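Local coordinates for protein fasciclin-1 (Drosophila melanogaster, PDB 1O70) that serves as a neural cell adhesion molecule, represented here by its third and fourth FAS1 domains, at residues A[125-129]-A[130-134]; A[162-165]-A[166-170]; A[173-176]-A[177-181]; A[182-185]-A[186-189]; A[292-296]-A[297-301]. All coordinates share one frame; numbering follows the deposited sequence.

Interaction 1: A[125-129]-A[130-134]; sequences TVEGG and GVNAT. With NAG (2-acetamido-2-deoxy-beta-D-glucopyranose), chain B.
V126 and A133 sit opposite each other as a hydrogen-bonded antiparallel pair, and their side chains meet through V126 CG1 and A133 CB at 3.9 Å. Two backbone bonds frame this pair, V126 N to A133 O at 2.8 Å and A133 N to V126 O. G128 and V131 repeat the pattern next to the turn, a type I' beta turn whose corners, G129 and G130, both have positive phi. This is a beta hairpin of the third FAS1 domain. The packed face carries V126, V131 and A133, which continue onto L111, F113 and H152.

T125, E127, N132 and T134 share the other face, and here sugar and water replace close packing. N132 ND2 is bonded covalently to C1 of an N-acetylglucosamine (1.5 Å), whose N2 donates to T125 OG1 at 2.8 Å. E127 is bent at chi2 (71°); its side chain crosses that of N132 at about a right angle, with carboxylate and amide planes 62° apart. E127 OE2 receives a water also held by N132 ND2 and the sugar O7, while a second water joins E127 OE1 (2.6 Å) to G130 N. The strongest partner of E127 is R290 of the following domain, through a salt bridge. Shortening E127 to an alanine is likely to leave R290 without its carboxylate and to remove the acceptor that each water has in E127. The chemistry thus divides by face: apolar packing secures one side of the hairpin, while the polar, hydrated other side probably helps to orient the first sugar and reaches a charge across the domain boundary.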
# COMPACT_ATOMS: atom_id res chain seq x y z
N THR A 125 -12.67 -3.06 -6.53
CA THR A 125 -11.22 -3.00 -6.67
C THR A 125 -10.60 -3.39 -5.34
O THR A 125 -11.24 -3.31 -4.29
CB THR A 125 -10.73 -1.58 -7.08
OG1 THR A 125 -11.19 -0.60 -6.14
CG2 THR A 125 -11.21 -1.24 -8.50
N VAL A 126 -9.35 -3.84 -5.39
CA VAL A 126 -8.62 -4.24 -4.19
C VAL A 126 -7.24 -3.60 -4.20
O VAL A 126 -6.65 -3.41 -5.27
CB VAL A 126 -8.44 -5.78 -4.14
CG1 VAL A 126 -7.72 -6.28 -5.39
CG2 VAL A 126 -7.65 -6.17 -2.90
N GLU A 127 -6.74 -3.27 -3.02
CA GLU A 127 -5.42 -2.66 -2.91
C GLU A 127 -4.55 -3.53 -2.03
O GLU A 127 -4.88 -3.80 -0.88
CB GLU A 127 -5.50 -1.25 -2.29
CG GLU A 127 -4.12 -0.68 -1.93
CD GLU A 127 -3.29 -0.30 -3.15
OE1 GLU A 127 -2.05 -0.26 -3.04
OE2 GLU A 127 -3.89 -0.02 -4.22
N GLY A 128 -3.42 -3.97 -2.57
CA GLY A 128 -2.54 -4.80 -1.77
C GLY A 128 -1.13 -4.93 -2.31
O GLY A 128 -0.92 -5.01 -3.53
N GLY A 129 -0.16 -4.94 -1.40
CA GLY A 129 1.23 -5.07 -1.80
C GLY A 129 1.62 -4.07 -2.87
O GLY A 129 2.39 -4.40 -3.77
N GLY A 130 1.06 -2.86 -2.76
CA GLY A 130 1.34 -1.78 -3.69
C GLY A 130 0.56 -1.90 -4.98
O GLY A 130 0.76 -1.10 -5.90
N VAL A 131 -0.33 -2.88 -5.06
CA VAL A 131 -1.09 -3.03 -6.29
C VAL A 131 -2.57 -2.79 -6.16
O VAL A 131 -3.19 -3.23 -5.19
CB VAL A 131 -0.90 -4.43 -6.90
CG1 VAL A 131 -1.86 -4.62 -8.08
CG2 VAL A 131 0.54 -4.60 -7.36
N ASN A 132 -3.12 -2.09 -7.14
CA ASN A 132 -4.56 -1.82 -7.19
C ASN A 132 -5.10 -2.64 -8.35
O ASN A 132 -4.72 -2.43 -9.50
CB ASN A 132 -4.82 -0.33 -7.45
CG ASN A 132 -6.30 -0.02 -7.63
OD1 ASN A 132 -6.96 -0.64 -8.46
ND2 ASN A 132 -6.83 0.92 -6.84
N ALA A 133 -5.99 -3.57 -8.04
CA ALA A 133 -6.55 -4.42 -9.08
C ALA A 133 -8.07 -4.39 -9.08
O ALA A 133 -8.71 -4.13 -8.05
CB ALA A 133 -6.07 -5.87 -8.92
N THR A 134 -8.64 -4.65 -10.25
CA THR A 134 -10.08 -4.67 -10.38
C THR A 134 -10.53 -6.12 -10.44
O THR A 134 -9.87 -6.97 -11.03
CB THR A 134 -10.53 -3.93 -11.64
OG1 THR A 134 -10.18 -2.55 -11.53
CG2 THR A 134 -12.03 -4.05 -11.83
C1 NAG B . -8.05 1.59 -7.25
C2 NAG B . -8.85 2.12 -6.07
C3 NAG B . -10.16 2.71 -6.58
C4 NAG B . -9.90 3.77 -7.67
C5 NAG B . -8.99 3.18 -8.76
C6 NAG B . -8.57 4.16 -9.83
C7 NAG B . -8.65 1.09 -3.90
C8 NAG B . -9.04 -0.05 -2.97
N2 NAG B . -9.13 1.05 -5.14
O3 NAG B . -10.91 3.25 -5.51
O4 NAG B . -11.16 4.16 -8.27
O5 NAG B . -7.78 2.65 -8.17
O6 NAG B . -8.02 5.33 -9.25
O7 NAG B . -7.93 2.00 -3.49
O HOH W 1 -0.75 -1.68 -1.26
O HOH W 2 -5.40 2.42 -4.72

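Interaction 2: A[162-165]-A[166-170]; sequences LGKL and ESDPM. With NAG (2-acetamido-2-deoxy-beta-D-glucopyranose), chain B.
S167 turns its hydroxyl back along the helix and donates from OG to G163 O at 2.8 Å, four residues back, one helical turn. Its CB-OG bond puts OG between the backbone N and the carbonyl carbon (chi1 60°), which here carries the hydroxyl back to the preceding turn. The same G163 carbonyl receives only a weak bond from S167 N, so the side chain supplies its firmer donor. One step earlier E166 N donates to L162 O at 3.1 Å. K164 O accepts two weak bonds, from S167 N and D168 N, as the helix gives way at D168. L165 O is served by a water (2.6 Å) that donates also to D168 O, carrying the hydrogen bonding past the helix end.

D168 then starts an Asx turn: its OD1 accepts M170 N at 2.9 Å, while OD2 forms a salt bridge with R290. The CD-CE part of K164 runs obliquely past this carboxylate, CE standing 3.6 Å from D168 OD2. K164 NZ has other partners, G130 O and a water that reaches S167 OG weakly. S167 O accepts from O6 of the N132-linked sugar at 2.9 Å, and P169 CG lies beside the same sugar.

Helix 161-167 therefore lies at the junction of the two FAS1 domains. Hairpin 125-134 and its glycan meet K164 and S167; K164 also rests on V293 and I300 of the sheet of the fourth FAS1 domain, while L165 and E166 touch Y175 of helix 172-177.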
# COMPACT_ATOMS: atom_id res chain seq x y z
N LEU A 162 5.16 8.05 -7.98
CA LEU A 162 4.29 9.06 -8.61
C LEU A 162 3.04 8.42 -9.21
O LEU A 162 1.93 8.93 -9.05
CB LEU A 162 5.03 9.81 -9.72
CG LEU A 162 4.16 10.78 -10.53
CD1 LEU A 162 3.71 11.93 -9.62
CD2 LEU A 162 4.94 11.34 -11.73
N GLY A 163 3.23 7.30 -9.92
CA GLY A 163 2.12 6.63 -10.55
C GLY A 163 1.07 6.25 -9.53
O GLY A 163 -0.13 6.32 -9.79
N LYS A 164 1.55 5.84 -8.36
CA LYS A 164 0.71 5.42 -7.26
C LYS A 164 -0.03 6.63 -6.69
O LYS A 164 -1.24 6.59 -6.49
CB LYS A 164 1.56 4.79 -6.16
CG LYS A 164 1.02 3.49 -5.59
CD LYS A 164 -0.37 3.64 -5.04
CE LYS A 164 -0.97 2.29 -4.69
NZ LYS A 164 -1.17 1.45 -5.89
N LEU A 165 0.72 7.69 -6.42
CA LEU A 165 0.14 8.92 -5.87
C LEU A 165 -1.01 9.49 -6.67
O LEU A 165 -1.93 10.07 -6.10
CB LEU A 165 1.20 10.00 -5.72
CG LEU A 165 2.20 9.94 -4.57
CD1 LEU A 165 3.26 11.00 -4.83
CD2 LEU A 165 1.50 10.18 -3.23
N GLU A 166 -0.97 9.35 -7.99
CA GLU A 166 -2.07 9.90 -8.78
C GLU A 166 -3.23 8.93 -8.93
O GLU A 166 -4.35 9.35 -9.18
CB GLU A 166 -1.56 10.36 -10.14
CG GLU A 166 -0.54 9.44 -10.74
CD GLU A 166 0.02 9.99 -12.04
OE1 GLU A 166 0.31 11.21 -12.10
OE2 GLU A 166 0.18 9.20 -13.00
N SER A 167 -2.96 7.64 -8.73
CA SER A 167 -4.01 6.64 -8.85
C SER A 167 -4.69 6.17 -7.55
O SER A 167 -5.69 5.47 -7.60
CB SER A 167 -3.49 5.43 -9.64
OG SER A 167 -2.40 4.82 -9.00
N ASP A 168 -4.15 6.57 -6.40
CA ASP A 168 -4.70 6.17 -5.09
C ASP A 168 -5.52 7.30 -4.46
O ASP A 168 -4.96 8.30 -3.98
CB ASP A 168 -3.56 5.78 -4.15
CG ASP A 168 -4.04 4.98 -2.93
OD1 ASP A 168 -5.11 5.30 -2.37
OD2 ASP A 168 -3.32 4.04 -2.53
N PRO A 169 -6.86 7.14 -4.39
CA PRO A 169 -7.70 8.19 -3.80
C PRO A 169 -7.31 8.59 -2.38
O PRO A 169 -7.54 9.72 -1.94
CB PRO A 169 -9.11 7.59 -3.83
CG PRO A 169 -9.02 6.50 -4.86
CD PRO A 169 -7.65 5.93 -4.66
N MET A 170 -6.73 7.64 -1.65
CA MET A 170 -6.34 7.87 -0.27
C MET A 170 -5.19 8.87 -0.15
O MET A 170 -5.01 9.50 0.90
CB MET A 170 -5.94 6.55 0.37
CG MET A 170 -6.05 6.61 1.87
SD MET A 170 -5.93 5.00 2.63
CE MET A 170 -4.20 5.00 2.91
C1 NAG B . -8.05 1.59 -7.25
C2 NAG B . -8.85 2.12 -6.07
C3 NAG B . -10.16 2.71 -6.58
C4 NAG B . -9.90 3.77 -7.67
C5 NAG B . -8.99 3.18 -8.76
C6 NAG B . -8.57 4.16 -9.83
C7 NAG B . -8.65 1.09 -3.90
C8 NAG B . -9.04 -0.05 -2.97
N2 NAG B . -9.13 1.05 -5.14
O3 NAG B . -10.91 3.25 -5.51
O4 NAG B . -11.16 4.16 -8.27
O5 NAG B . -7.78 2.65 -8.17
O6 NAG B . -8.02 5.33 -9.25
O7 NAG B . -7.93 2.00 -3.49
O HOH W 3 -3.76 2.74 -6.77
O HOH W 4 -4.45 10.52 -5.62

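Interaction 3: A[173-176]-A[177-181]; sequences DTYK and MGKFS. With SO4 (sulfate ion), chain E.
Y175 and K179 are brought together by two torsions: CG of Y175 lies anti to the backbone N (chi1 165°), whereas CG of K179 lies beside its own backbone N (chi1 -78°) and the lysine then runs fully extended. The setting is the C-terminal part of helix 172-177 and the residues that follow it in the fourth FAS1 domain, an i to i+4 pairing. The two side chains cross obliquely, and it is the aliphatic CE of K179 that does the touching, 3.2 Å from Y175 OH and 3.3 Å from Y175 CZ. K179 also touches a crystal neighbour, so its course may owe something to packing.

Among the backbone bonds, M177 N donates to D173 O at 2.8 Å and G178 N to T174 O at 3.2 Å, both spanning four residues. K179 N instead reaches K176 O, three residues back, approaching from well above that carbonyl's plane. F180 brings its CE1 to the same oxygen, and its ring edge faces M177 CA.

Inward, M177 sends its side chain away from this turn to W204, I230 and L231, and T174 OG1 is bound by W204 and P199. Outward, K176 bends at chi3 toward a sulfate ion, probably from the crystallisation liquor, and K176 NZ donates to its O1 at 3.1 Å.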
# COMPACT_ATOMS: atom_id res chain seq x y z
N ASP A 173 -4.81 14.14 -1.39
CA ASP A 173 -4.35 15.42 -0.83
C ASP A 173 -2.84 15.58 -0.96
O ASP A 173 -2.35 16.58 -1.49
CB ASP A 173 -4.76 15.54 0.65
CG ASP A 173 -6.21 15.92 0.82
OD1 ASP A 173 -6.87 16.24 -0.18
OD2 ASP A 173 -6.72 15.89 1.95
N THR A 174 -2.10 14.59 -0.48
CA THR A 174 -0.66 14.65 -0.58
C THR A 174 -0.23 14.76 -2.05
O THR A 174 0.72 15.47 -2.36
CB THR A 174 0.02 13.43 0.09
OG1 THR A 174 -0.12 13.53 1.51
CG2 THR A 174 1.50 13.38 -0.26
N TYR A 175 -0.95 14.09 -2.95
CA TYR A 175 -0.58 14.15 -4.36
C TYR A 175 -0.85 15.53 -4.92
O TYR A 175 -0.07 16.06 -5.71
CB TYR A 175 -1.36 13.10 -5.16
CG TYR A 175 -1.32 13.31 -6.66
CD1 TYR A 175 -0.11 13.26 -7.37
CD2 TYR A 175 -2.49 13.58 -7.37
CE1 TYR A 175 -0.08 13.47 -8.75
CE2 TYR A 175 -2.47 13.79 -8.74
CZ TYR A 175 -1.27 13.73 -9.43
OH TYR A 175 -1.28 13.94 -10.79
N LYS A 176 -1.97 16.12 -4.51
CA LYS A 176 -2.31 17.45 -4.99
C LYS A 176 -1.35 18.52 -4.45
O LYS A 176 -0.94 19.42 -5.18
CB LYS A 176 -3.74 17.79 -4.59
CG LYS A 176 -4.13 19.20 -4.95
CD LYS A 176 -5.62 19.32 -5.19
CE LYS A 176 -6.41 19.11 -3.92
NZ LYS A 176 -7.86 19.33 -4.19
N MET A 177 -0.99 18.40 -3.18
CA MET A 177 -0.09 19.36 -2.55
C MET A 177 1.28 19.37 -3.22
O MET A 177 1.94 20.40 -3.27
CB MET A 177 0.06 19.03 -1.06
CG MET A 177 0.70 20.12 -0.25
SD MET A 177 0.63 19.70 1.51
CE MET A 177 2.27 19.95 2.00
N GLY A 178 1.71 18.21 -3.72
CA GLY A 178 3.00 18.10 -4.36
C GLY A 178 3.02 18.67 -5.77
O GLY A 178 4.05 18.64 -6.44
N LYS A 179 1.89 19.19 -6.22
CA LYS A 179 1.84 19.75 -7.55
C LYS A 179 2.21 21.23 -7.60
O LYS A 179 2.89 21.66 -8.52
CB LYS A 179 0.45 19.58 -8.14
CG LYS A 179 0.15 18.21 -8.67
CD LYS A 179 -1.24 18.24 -9.26
CE LYS A 179 -1.57 17.01 -10.04
NZ LYS A 179 -2.92 17.17 -10.65
N PHE A 180 1.78 21.99 -6.60
CA PHE A 180 2.05 23.42 -6.58
C PHE A 180 3.52 23.79 -6.79
O PHE A 180 3.80 24.81 -7.39
CB PHE A 180 1.57 24.04 -5.26
CG PHE A 180 0.11 23.84 -4.99
CD1 PHE A 180 -0.33 22.71 -4.31
CD2 PHE A 180 -0.82 24.78 -5.43
CE1 PHE A 180 -1.68 22.52 -4.06
CE2 PHE A 180 -2.18 24.59 -5.19
CZ PHE A 180 -2.61 23.46 -4.50
N SER A 181 4.43 22.95 -6.31
CA SER A 181 5.86 23.21 -6.41
C SER A 181 6.57 22.26 -7.37
O SER A 181 7.79 22.29 -7.48
CB SER A 181 6.50 23.05 -5.04
OG SER A 181 6.53 21.67 -4.69
S SO4 E . -8.29 19.54 -0.28
O1 SO4 E . -9.05 20.06 -1.44
O2 SO4 E . -6.97 19.05 -0.73
O3 SO4 E . -8.11 20.62 0.72
O4 SO4 E . -9.04 18.42 0.34

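Interaction 4: A[182-185]-A[186-189]; sequences HFND and QLNN
The F183 ring has the amide nitrogen of Q186 over one face, NE2 standing 3.4 Å above the ring plane and displaced toward the rim, while N184 OD1 lies in plane at the edge. Ring and amide are turned 71° apart, so the amide comes down end-on instead of stacking. This pairing belongs to a compact run of turns in the fourth FAS1 domain, within the connection between helix 172-177 and strand 193-199.

The glutamine reaches the ring because its CG sits between the backbone N and the carbonyl carbon (chi1 65°), from where the chain extends back over the preceding turn. Q186 NE2 thereby donates to F183 O at 3.2 Å. The oxygen lies in the Q186 amide plane, and the donor lies in the carbonyl plane on a lone pair, which would help to fix the amide's rotation. With an alanine in place of Q186, F183 O is likely to lose this donor and the ring face the amide that covers it.

Around these side chains the backbone winds by i to i+3 bonds, L187 N to N184 O at 2.7 Å and N188 N to D185 O at 3.3 Å. N188, itself exposed, is a glycosylation site of the natural protein, without sugar here. N184 ties this stretch to the preceding helix, its ND2 donating to Y175 O. F183 packs against K228 and L231, and L187 against L162, L165, F194 and L235; the two residues also touch each other, L187 CD1 meeting F183 CE2 at 4.2 Å.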
# COMPACT_ATOMS: atom_id res chain seq x y z
N HIS A 182 5.81 21.39 -8.02
CA HIS A 182 6.38 20.41 -8.95
C HIS A 182 7.26 19.43 -8.21
O HIS A 182 8.21 18.85 -8.76
CB HIS A 182 7.16 21.13 -10.05
CG HIS A 182 6.30 21.97 -10.94
ND1 HIS A 182 5.74 21.49 -12.11
CD2 HIS A 182 5.85 23.24 -10.81
CE1 HIS A 182 4.99 22.43 -12.66
NE2 HIS A 182 5.03 23.50 -11.88
N PHE A 183 6.93 19.25 -6.93
CA PHE A 183 7.64 18.32 -6.07
C PHE A 183 7.44 16.89 -6.60
O PHE A 183 8.34 16.07 -6.50
CB PHE A 183 7.06 18.41 -4.65
CG PHE A 183 7.60 17.37 -3.71
CD1 PHE A 183 8.77 17.59 -3.02
CD2 PHE A 183 6.94 16.16 -3.54
CE1 PHE A 183 9.27 16.63 -2.15
CE2 PHE A 183 7.43 15.19 -2.68
CZ PHE A 183 8.60 15.42 -1.99
N ASN A 184 6.26 16.61 -7.16
CA ASN A 184 5.95 15.28 -7.67
C ASN A 184 6.80 14.81 -8.85
O ASN A 184 7.12 13.63 -8.96
CB ASN A 184 4.49 15.17 -8.09
CG ASN A 184 3.53 15.49 -6.98
OD1 ASN A 184 3.86 15.40 -5.80
ND2 ASN A 184 2.31 15.86 -7.34
N ASP A 185 7.13 15.74 -9.74
CA ASP A 185 7.90 15.42 -10.93
C ASP A 185 8.99 14.39 -10.69
O ASP A 185 9.06 13.36 -11.37
CB ASP A 185 8.51 16.71 -11.51
CG ASP A 185 7.45 17.66 -12.02
OD1 ASP A 185 6.26 17.49 -11.66
OD2 ASP A 185 7.79 18.59 -12.78
N GLN A 186 9.84 14.66 -9.71
CA GLN A 186 10.95 13.78 -9.38
C GLN A 186 10.56 12.34 -9.04
O GLN A 186 11.34 11.42 -9.26
CB GLN A 186 11.73 14.37 -8.21
CG GLN A 186 10.92 14.43 -6.93
CD GLN A 186 11.72 14.97 -5.78
OE1 GLN A 186 12.87 14.57 -5.57
NE2 GLN A 186 11.11 15.87 -5.00
N LEU A 187 9.36 12.15 -8.49
CA LEU A 187 8.89 10.83 -8.07
C LEU A 187 8.66 9.83 -9.20
O LEU A 187 8.22 8.70 -8.97
CB LEU A 187 7.62 10.98 -7.25
CG LEU A 187 7.80 11.91 -6.05
CD1 LEU A 187 6.47 12.08 -5.36
CD2 LEU A 187 8.84 11.35 -5.11
N ASN A 188 8.96 10.25 -10.42
CA ASN A 188 8.79 9.38 -11.56
C ASN A 188 10.14 8.76 -11.93
O ASN A 188 10.20 7.73 -12.59
CB ASN A 188 8.23 10.18 -12.74
CG ASN A 188 7.49 9.31 -13.73
OD1 ASN A 188 6.81 8.35 -13.33
ND2 ASN A 188 7.58 9.65 -15.01
N ASN A 189 11.21 9.40 -11.46
CA ASN A 189 12.57 8.96 -11.73
C ASN A 189 12.80 7.51 -11.30
O ASN A 189 12.46 7.12 -10.19
CB ASN A 189 13.58 9.87 -11.03
CG ASN A 189 15.01 9.61 -11.47
OD1 ASN A 189 15.60 8.59 -11.14
ND2 ASN A 189 15.56 10.54 -12.23

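Interaction 5: A[292-296]-A[297-301]; sequences DVECT and NGIIH
V293 and I300 carry the apolar part of this hairpin as a hydrogen-bonded antiparallel pair, V293 CB and I300 CB 4.0 Å apart. I300 CD1 reaches C295 SG at 4.2 Å on the same face. On the reverse face I299 extends (chi1 -170°) alongside D292, side chains pointing the same way, and sets its CD1 against D292 CA and OD1.

The backbone bonds are V293 N to I300 O at 2.7 Å, nearly straight at the oxygen, and I300 N to V293 O at 3.0 Å, from above the carbonyl plane. C295 N adds a bond to G298 O at 2.8 Å nearer the turn. V293 is the centre of an inverse gamma turn, closed weakly by E294 N and D292 O.

At the next position a side chain accepts: D292 N donates to H301 ND1 at 3.1 Å, tilted 23° from the ring plane. H301 NE2 is bonded to Y242 O, so the ring is probably neutral with its proton on NE2. D292 OD1 lies at the ring edge, 3.2 Å from H301 CE1, and accepts from M244 N, while carboxylate and ring planes stand 77° apart.

At the hairpin's other end N297 spends its amide on neighbours: ND2 donates to L187 O and N189 O, and OD1 accepts from V161 N. G298, at backbone angles suited to glycine, begins the return strand. Strand 298-303 is flanked in the sheet of the fourth FAS1 domain by 284-295 and 193-199; I299 lies on T195 and H301 meets F197, while V293, C295 and I300 pack under helix 161-167 through K164 and V161.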
# COMPACT_ATOMS: atom_id res chain seq x y z
N ASP A 292 4.53 -0.29 3.85
CA ASP A 292 5.08 -0.99 2.71
C ASP A 292 4.25 -1.03 1.44
O ASP A 292 4.05 -2.10 0.88
CB ASP A 292 5.39 -2.42 3.17
CG ASP A 292 6.17 -2.44 4.48
OD1 ASP A 292 7.16 -1.69 4.58
OD2 ASP A 292 5.80 -3.19 5.41
N VAL A 293 3.79 0.12 0.96
CA VAL A 293 3.04 0.14 -0.29
C VAL A 293 4.12 0.20 -1.36
O VAL A 293 4.50 1.28 -1.81
CB VAL A 293 2.11 1.37 -0.36
CG1 VAL A 293 1.41 1.44 -1.71
CG2 VAL A 293 1.07 1.30 0.78
N GLU A 294 4.63 -0.96 -1.75
CA GLU A 294 5.71 -1.04 -2.73
C GLU A 294 5.45 -0.43 -4.09
O GLU A 294 4.34 -0.46 -4.60
CB GLU A 294 6.13 -2.49 -2.93
CG GLU A 294 7.10 -2.99 -1.90
CD GLU A 294 7.32 -4.47 -2.07
OE1 GLU A 294 7.48 -4.92 -3.24
OE2 GLU A 294 7.36 -5.18 -1.04
N CYS A 295 6.52 0.12 -4.67
CA CYS A 295 6.45 0.72 -6.00
C CYS A 295 7.64 0.25 -6.83
O CYS A 295 8.49 -0.49 -6.33
CB CYS A 295 6.48 2.24 -5.90
SG CYS A 295 5.04 2.94 -5.05
N THR A 296 7.71 0.67 -8.08
CA THR A 296 8.79 0.24 -8.96
C THR A 296 10.10 0.96 -8.68
O THR A 296 11.18 0.41 -8.92
CB THR A 296 8.40 0.44 -10.44
OG1 THR A 296 8.05 1.81 -10.67
CG2 THR A 296 7.20 -0.45 -10.79
N ASN A 297 10.01 2.18 -8.15
CA ASN A 297 11.20 2.96 -7.83
C ASN A 297 11.20 3.36 -6.36
O ASN A 297 11.68 4.43 -6.01
CB ASN A 297 11.23 4.23 -8.68
CG ASN A 297 10.02 5.09 -8.46
OD1 ASN A 297 9.01 4.63 -7.94
ND2 ASN A 297 10.11 6.36 -8.85
N GLY A 298 10.67 2.49 -5.50
CA GLY A 298 10.65 2.83 -4.10
C GLY A 298 9.50 2.23 -3.33
O GLY A 298 8.87 1.27 -3.76
N ILE A 299 9.21 2.81 -2.17
CA ILE A 299 8.14 2.32 -1.32
C ILE A 299 7.44 3.49 -0.67
O ILE A 299 8.06 4.51 -0.38
CB ILE A 299 8.72 1.39 -0.21
CG1 ILE A 299 7.58 0.67 0.52
CG2 ILE A 299 9.50 2.22 0.79
CD1 ILE A 299 8.09 -0.36 1.50
N ILE A 300 6.14 3.35 -0.45
CA ILE A 300 5.35 4.39 0.19
C ILE A 300 4.75 3.88 1.50
O ILE A 300 4.27 2.75 1.56
CB ILE A 300 4.18 4.80 -0.71
CG1 ILE A 300 4.68 5.70 -1.84
CG2 ILE A 300 3.09 5.48 0.13
CD1 ILE A 300 3.57 6.13 -2.79
N HIS A 301 4.77 4.70 2.54
CA HIS A 301 4.17 4.30 3.82
C HIS A 301 3.08 5.32 4.15
O HIS A 301 3.37 6.49 4.43
CB HIS A 301 5.21 4.31 4.94
CG HIS A 301 6.39 3.42 4.68
ND1 HIS A 301 6.31 2.04 4.69
CD2 HIS A 301 7.68 3.72 4.39
CE1 HIS A 301 7.50 1.53 4.43
NE2 HIS A 301 8.35 2.52 4.25

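The two hairpins, interactions 1 and 5, are buried, but in different FAS1 domains and between strands of separate sheets: 1 couples polar, glycosylated chemistry to apolar packing, whereas 5 is more apolar with a histidine bond at its end. Interaction 2 lies between them, its K164 packing on V293 and bonding G130 O, while R290 pairs with both E127 and D168. Interactions 3 and 4 are partly buried, their centres about 19 Å from the chain's centre; interaction 3 spans the end region of helix 172-177 and interaction 4 the connection that follows. They mix buried M177, F183 and L187 with exposed lysines and a sulfate. N297 ties interaction 5 to interaction 4.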